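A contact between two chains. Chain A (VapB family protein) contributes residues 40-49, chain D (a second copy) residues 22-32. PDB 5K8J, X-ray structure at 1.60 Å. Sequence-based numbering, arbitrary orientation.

Chain A (40-49) IRSGDVLTIY
Chain D, residues 22-32: AVRLPRDLAFG

Chain A contributes a β-hairpin. Its strands, 40-42 and 45-49, are joined by a type II' turn from S42(A) to V45(A) and held by two pairs of reciprocal backbone hydrogen bonds: I40(A) N to T47(A) O at 2.9 Å with T47(A) N to I40(A) O at 2.8 Å, and S42(A) N to V45(A) O at 2.9 Å with V45(A) N to S42(A) O at 3.1 Å. Chain D enters as a strand, V23(D) and R24(D) near phi/psi -126/138 and -82/144, then passes P26(D) into a turn where L29(D) N bonds to P26(D) O at 2.8 Å, and leaves extended through A30(D) and F31(D). No backbone-to-backbone hydrogen bond joins the two stretches; the nearest CA pairs give the register: the CA atoms of R41(A) and L29(D) lie 6.0 Å apart, those of D44(A) and F31(D) 7.6 Å, and those of I48(A) and V23(D) 10.0 Å.

I40(A) (-131/127) points away from chain D. R41(A) (-105/134) points toward it and does the polar work of the contact. With chi angles t, t, p and 82°, its guanidinium reaches the backbone carbonyl of D28(D) in the chain D turn: R41(A) NE donates to D28(D) O at 2.8 Å and 146°, and R41(A) NH2 adds a weak bond to D28(D) O at 3.0 Å and 133°. One acceptor thus receives two donors, near the guanidinium plane. The group is also braced from its own hairpin, since R41(A) NH1 donates to G43(A) O at 3.0 Å and a nearly straight 170°. The aliphatic base is used too: R41(A) CB packs 3.5 Å from L29(D) CD2, which L29(D) delivers with an m,t rotamer although its CA-to-CB bond points sideways.

At the turn, G43(A) adopts 66/-125, a positive phi that favours glycine, and D44(A) follows at -103/13. The D44(A) side chain (chi1 m) comes no nearer to the chain D stretch than D44(A) CB to F31(D) CE2, 5.1 Å, but its carbonyl does: D44(A) O lies 3.3 Å from F31(D) CE2, at the ring edge near its plane. This oxygen is buried by the contact without a hydrogen-bonding partner, a polar cost of the packing.

V45(A) points away, and then L46(A) (-108/129; t,p) points toward chain D and gathers three apolar neighbours. L46(A) CD2 meets L25(D) CD2 at 3.7 Å, L46(A) CD1 lies 4.3 Å from L29(D) CD2, and L46(A) CB is 3.9 Å from F31(D) CZ, approaching that ring obliquely. L25(D) is m,t; F31(D) has chi1 m and chi2 91°.

T47(A) is out of reach, and I48(A) (-130/130; m,t) closes the series with a looser contact, I48(A) CD1 to V23(D) CG2 at 4.5 Å, V23(D) being m. The rule is strand alternation: R41(A), L46(A) and I48(A) point toward the partner, R41(A) both bonding and packing, L46(A) and I48(A) making apolar contacts, with 416 Å² buried between the two stretches, both sides summed.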

ATOM      1  N   ILE A  40      16.403  -2.080  19.235  1.00 17.96           N
ATOM      2  CA  ILE A  40      15.765  -2.668  20.403  1.00 18.04           C
ATOM      3  C   ILE A  40      14.714  -3.666  19.958  1.00 17.67           C
ATOM      4  O   ILE A  40      13.817  -3.322  19.175  1.00 16.80           O
ATOM      5  CB  ILE A  40      15.115  -1.601  21.305  1.00 21.21           C
ATOM      6  CG1 ILE A  40      16.127  -0.524  21.675  1.00 31.62           C
ATOM      7  CG2 ILE A  40      14.586  -2.269  22.575  1.00 26.33           C
ATOM      8  CD1 ILE A  40      15.531   0.631  22.496  1.00 31.19           C
ATOM      9  N   ARG A  41      14.809  -4.880  20.488  1.00 18.38           N
ATOM     10  CA  ARG A  41      13.838  -5.927  20.200  1.00 18.77           C
ATOM     11  C   ARG A  41      12.906  -6.142  21.386  1.00 21.60           C
ATOM     12  O   ARG A  41      13.352  -6.243  22.531  1.00 23.76           O
ATOM     13  CB  ARG A  41      14.533  -7.232  19.864  1.00 20.05           C
ATOM     14  CG  ARG A  41      13.524  -8.349  19.532  1.00 25.08           C
ATOM     15  CD  ARG A  41      14.229  -9.666  19.232  1.00 30.71           C
ATOM     16  NE  ARG A  41      15.087 -10.109  20.333  1.00 29.31           N
ATOM     17  CZ  ARG A  41      14.668 -10.767  21.416  1.00 38.27           C
ATOM     18  NH1 ARG A  41      13.390 -11.075  21.577  1.00 31.23           N
ATOM     19  NH2 ARG A  41      15.536 -11.115  22.354  1.00 49.08           N
ATOM     20  N   SER A  42      11.614  -6.232  21.103  1.00 19.60           N
ATOM     21  CA  SER A  42      10.645  -6.669  22.102  1.00 22.75           C
ATOM     22  C   SER A  42       9.835  -7.763  21.441  1.00 19.06           C
ATOM     23  O   SER A  42       9.100  -7.485  20.492  1.00 17.66           O
ATOM     24  CB  SER A  42       9.756  -5.512  22.556  1.00 29.26           C
ATOM     25  OG  SER A  42       8.723  -5.971  23.413  1.00 43.22           O
ATOM     26  N   GLY A  43       9.975  -8.994  21.915  1.00 20.50           N
ATOM     27  CA  GLY A  43       9.304 -10.080  21.236  1.00 23.10           C
ATOM     28  C   GLY A  43       9.895 -10.255  19.849  1.00 23.65           C
ATOM     29  O   GLY A  43      11.111 -10.431  19.680  1.00 24.34           O
ATOM     30  N   ASP A  44       9.026 -10.207  18.843  1.00 20.52           N
ATOM     31  CA  ASP A  44       9.428 -10.338  17.452  1.00 25.22           C
ATOM     32  C   ASP A  44       9.460  -9.010  16.732  1.00 21.54           C
ATOM     33  O   ASP A  44       9.518  -8.992  15.499  1.00 24.69           O
ATOM     34  CB  ASP A  44       8.474 -11.271  16.716  1.00 30.13           C
ATOM     35  CG  ASP A  44       8.658 -12.705  17.113  1.00 50.61           C
ATOM     36  OD1 ASP A  44       9.754 -13.039  17.612  1.00 53.66           O
ATOM     37  OD2 ASP A  44       7.712 -13.496  16.918  1.00 68.86           O
ATOM     38  N   VAL A  45       9.398  -7.898  17.461  1.00 16.28           N
ATOM     39  CA  VAL A  45       9.389  -6.570  16.862  1.00 15.52           C
ATOM     40  C   VAL A  45      10.715  -5.881  17.155  1.00 15.86           C
ATOM     41  O   VAL A  45      11.106  -5.714  18.319  1.00 17.77           O
ATOM     42  CB  VAL A  45       8.218  -5.726  17.374  1.00 18.97           C
ATOM     43  CG1 VAL A  45       8.199  -4.369  16.713  1.00 17.82           C
ATOM     44  CG2 VAL A  45       6.905  -6.448  17.106  1.00 25.40           C
ATOM     45  N   LEU A  46      11.386  -5.451  16.094  1.00 17.44           N
ATOM     46  CA  LEU A  46      12.648  -4.739  16.200  1.00 17.95           C
ATOM     47  C   LEU A  46      12.422  -3.280  15.854  1.00 16.70           C
ATOM     48  O   LEU A  46      11.824  -2.970  14.820  1.00 15.98           O
ATOM     49  CB  LEU A  46      13.663  -5.362  15.245  1.00 18.39           C
ATOM     50  CG  LEU A  46      15.049  -4.743  15.190  1.00 20.05           C
ATOM     51  CD1 LEU A  46      15.758  -4.947  16.508  1.00 26.54           C
ATOM     52  CD2 LEU A  46      15.814  -5.422  14.037  1.00 23.73           C
ATOM     53  N   THR A  47      12.877  -2.373  16.731  1.00 15.42           N
ATOM     54  CA  THR A  47      12.709  -0.938  16.543  1.00 14.97           C
ATOM     55  C   THR A  47      14.091  -0.302  16.452  1.00 15.32           C
ATOM     56  O   THR A  47      14.942  -0.550  17.316  1.00 17.82           O
ATOM     57  CB  THR A  47      11.915  -0.330  17.703  1.00 14.99           C
ATOM     58  OG1 THR A  47      10.629  -0.941  17.784  1.00 16.92           O
ATOM     59  CG2 THR A  47      11.718   1.162  17.508  1.00 15.42           C
ATOM     60  N   ILE A  48      14.305   0.502  15.417  1.00 15.10           N
ATOM     61  CA  ILE A  48      15.624   1.048  15.086  1.00 16.10           C
ATOM     62  C   ILE A  48      15.485   2.555  14.888  1.00 15.26           C
ATOM     63  O   ILE A  48      14.559   3.007  14.208  1.00 15.71           O
ATOM     64  CB  ILE A  48      16.176   0.371  13.811  1.00 17.65           C
ATOM     65  CG1 ILE A  48      16.268  -1.141  14.019  1.00 19.89           C
ATOM     66  CG2 ILE A  48      17.545   0.935  13.449  1.00 17.52           C
ATOM     67  CD1 ILE A  48      16.734  -1.915  12.780  1.00 24.67           C
ATOM     68  N   TYR A  49      16.348   3.341  15.538  1.00 15.49           N
ATOM     69  CA  TYR A  49      16.248   4.794  15.440  1.00 15.72           C
ATOM     70  C   TYR A  49      17.613   5.390  15.764  1.00 17.76           C
ATOM     71  O   TYR A  49      18.492   4.701  16.296  1.00 18.64           O
ATOM     72  CB  TYR A  49      15.158   5.356  16.376  1.00 18.12           C
ATOM     73  CG  TYR A  49      15.324   5.025  17.820  1.00 18.52           C
ATOM     74  CD1 TYR A  49      16.074   5.857  18.654  1.00 20.93           C
ATOM     75  CD2 TYR A  49      14.766   3.886  18.364  1.00 20.16           C
ATOM     76  CE1 TYR A  49      16.270   5.551  19.991  1.00 25.48           C
ATOM     77  CE2 TYR A  49      14.954   3.571  19.715  1.00 25.32           C
ATOM     78  CZ  TYR A  49      15.693   4.421  20.515  1.00 29.72           C
ATOM     79  OH  TYR A  49      15.893   4.134  21.845  1.00 34.85           O
TER
ATOM     80  N   ALA D  22      22.729  -2.152   4.696  1.00 34.16           N
ATOM     81  CA  ALA D  22      22.198  -3.211   5.547  1.00 38.99           C
ATOM     82  C   ALA D  22      22.570  -2.918   6.994  1.00 37.20           C
ATOM     83  O   ALA D  22      23.407  -2.059   7.281  1.00 34.80           O
ATOM     84  CB  ALA D  22      22.727  -4.590   5.136  1.00 34.72           C
ATOM     85  N   VAL D  23      21.928  -3.641   7.917  1.00 35.85           N
ATOM     86  CA  VAL D  23      22.295  -3.604   9.331  1.00 36.66           C
ATOM     87  C   VAL D  23      22.536  -5.022   9.803  1.00 36.06           C
ATOM     88  O   VAL D  23      21.788  -5.940   9.443  1.00 34.72           O
ATOM     89  CB  VAL D  23      21.225  -2.932  10.230  1.00 38.21           C
ATOM     90  CG1 VAL D  23      21.164  -1.462   9.960  1.00 36.26           C
ATOM     91  CG2 VAL D  23      19.859  -3.585  10.051  1.00 39.66           C
ATOM     92  N   ARG D  24      23.590  -5.199  10.598  1.00 36.80           N
ATOM     93  CA  ARG D  24      23.851  -6.476  11.245  1.00 33.98           C
ATOM     94  C   ARG D  24      23.005  -6.572  12.495  1.00 30.86           C
ATOM     95  O   ARG D  24      22.762  -5.572  13.179  1.00 36.33           O
ATOM     96  CB  ARG D  24      25.326  -6.644  11.619  1.00 38.43           C
ATOM     97  CG  ARG D  24      26.281  -6.710  10.451  1.00 47.31           C
ATOM     98  CD  ARG D  24      27.726  -6.825  10.942  1.00 63.26           C
ATOM     99  NE  ARG D  24      28.605  -5.908  10.220  1.00 72.78           N
ATOM    100  CZ  ARG D  24      29.140  -6.160   9.030  1.00 73.03           C
ATOM    101  NH1 ARG D  24      29.923  -5.255   8.454  1.00 73.61           N
ATOM    102  NH2 ARG D  24      28.900  -7.314   8.418  1.00 70.53           N
ATOM    103  N   LEU D  25      22.529  -7.771  12.772  1.00 37.76           N
ATOM    104  CA  LEU D  25      21.700  -8.014  13.943  1.00 33.42           C
ATOM    105  C   LEU D  25      22.417  -9.044  14.795  1.00 33.98           C
ATOM    106  O   LEU D  25      22.553 -10.206  14.368  1.00 40.78           O
ATOM    107  CB  LEU D  25      20.307  -8.507  13.548  1.00 31.45           C
ATOM    108  CG  LEU D  25      19.516  -7.604  12.606  1.00 28.97           C
ATOM    109  CD1 LEU D  25      18.171  -8.213  12.322  1.00 33.02           C
ATOM    110  CD2 LEU D  25      19.349  -6.197  13.163  1.00 29.68           C
ATOM    111  N   PRO D  26      22.926  -8.681  15.964  1.00 39.46           N
ATOM    112  CA  PRO D  26      23.495  -9.693  16.861  1.00 38.35           C
ATOM    113  C   PRO D  26      22.507 -10.815  17.150  1.00 38.92           C
ATOM    114  O   PRO D  26      21.299 -10.661  16.944  1.00 39.21           O
ATOM    115  CB  PRO D  26      23.825  -8.893  18.128  1.00 40.22           C
ATOM    116  CG  PRO D  26      23.902  -7.478  17.692  1.00 39.04           C
ATOM    117  CD  PRO D  26      22.994  -7.325  16.530  1.00 35.46           C
ATOM    118  N   ARG D  27      23.005 -11.932  17.674  1.00 34.51           N
ATOM    119  CA  ARG D  27      22.170 -13.119  17.843  1.00 41.63           C
ATOM    120  C   ARG D  27      20.921 -12.821  18.667  1.00 38.68           C
ATOM    121  O   ARG D  27      19.834 -13.328  18.363  1.00 38.60           O
ATOM    122  CB  ARG D  27      22.989 -14.235  18.494  1.00 46.40           C
ATOM    123  CG  ARG D  27      22.182 -15.338  19.215  1.00 63.56           C
ATOM    124  CD  ARG D  27      21.342 -16.221  18.272  1.00 75.59           C
ATOM    125  NE  ARG D  27      22.122 -16.789  17.171  1.00 87.54           N
ATOM    126  CZ  ARG D  27      21.792 -17.884  16.485  1.00 89.35           C
ATOM    127  NH1 ARG D  27      22.575 -18.305  15.500  1.00 92.11           N
ATOM    128  NH2 ARG D  27      20.691 -18.569  16.781  1.00 84.65           N
ATOM    129  N   ASP D  28      21.050 -12.024  19.725  1.00 37.24           N
ATOM    130  CA  ASP D  28      19.880 -11.753  20.557  1.00 33.49           C
ATOM    131  C   ASP D  28      18.899 -10.774  19.920  1.00 31.56           C
ATOM    132  O   ASP D  28      17.815 -10.572  20.478  1.00 36.10           O
ATOM    133  CB  ASP D  28      20.300 -11.235  21.937  1.00 38.43           C
ATOM    134  CG  ASP D  28      21.077  -9.929  21.875  1.00 54.65           C
ATOM    135  OD1 ASP D  28      21.599  -9.503  22.931  1.00 52.48           O
ATOM    136  OD2 ASP D  28      21.174  -9.331  20.783  1.00 64.81           O
ATOM    137  N   LEU D  29      19.237 -10.163  18.777  1.00 27.96           N
ATOM    138  CA  LEU D  29      18.285  -9.366  18.018  1.00 24.34           C
ATOM    139  C   LEU D  29      17.842 -10.038  16.729  1.00 23.92           C
ATOM    140  O   LEU D  29      16.867  -9.580  16.120  1.00 27.93           O
ATOM    141  CB  LEU D  29      18.879  -7.990  17.663  1.00 28.81           C
ATOM    142  CG  LEU D  29      19.208  -6.968  18.760  1.00 39.40           C
ATOM    143  CD1 LEU D  29      19.666  -5.662  18.129  1.00 42.04           C
ATOM    144  CD2 LEU D  29      18.030  -6.702  19.668  1.00 41.82           C
ATOM    145  N   ALA D  30      18.529 -11.086  16.292  1.00 28.16           N
ATOM    146  CA  ALA D  30      18.279 -11.648  14.978  1.00 28.57           C
ATOM    147  C   ALA D  30      16.932 -12.353  14.920  1.00 30.98           C
ATOM    148  O   ALA D  30      16.453 -12.929  15.901  1.00 34.22           O
ATOM    149  CB  ALA D  30      19.389 -12.633  14.606  1.00 32.30           C
ATOM    150  N   PHE D  31      16.321 -12.292  13.744  1.00 29.12           N
ATOM    151  CA  PHE D  31      15.226 -13.168  13.395  1.00 30.15           C
ATOM    152  C   PHE D  31      15.786 -14.479  12.855  1.00 37.45           C
ATOM    153  O   PHE D  31      16.973 -14.602  12.555  1.00 48.49           O
ATOM    154  CB  PHE D  31      14.330 -12.520  12.340  1.00 29.56           C
ATOM    155  CG  PHE D  31      13.839 -11.147  12.702  1.00 28.22           C
ATOM    156  CD1 PHE D  31      14.564 -10.034  12.330  1.00 26.65           C
ATOM    157  CD2 PHE D  31      12.632 -10.969  13.358  1.00 26.96           C
ATOM    158  CE1 PHE D  31      14.121  -8.773  12.622  1.00 28.38           C
ATOM    159  CE2 PHE D  31      12.175  -9.694  13.652  1.00 29.32           C
ATOM    160  CZ  PHE D  31      12.925  -8.597  13.280  1.00 27.62           C
ATOM    161  N   GLY D  32      14.925 -15.467  12.710  1.00 41.25           N
ATOM    162  CA  GLY D  32      15.428 -16.732  12.203  1.00 47.25           C
ATOM    163  C   GLY D  32      16.042 -16.632  10.819  1.00 50.94           C
ATOM    164  O   GLY D  32      16.037 -15.571  10.187  1.00 44.77           O
TER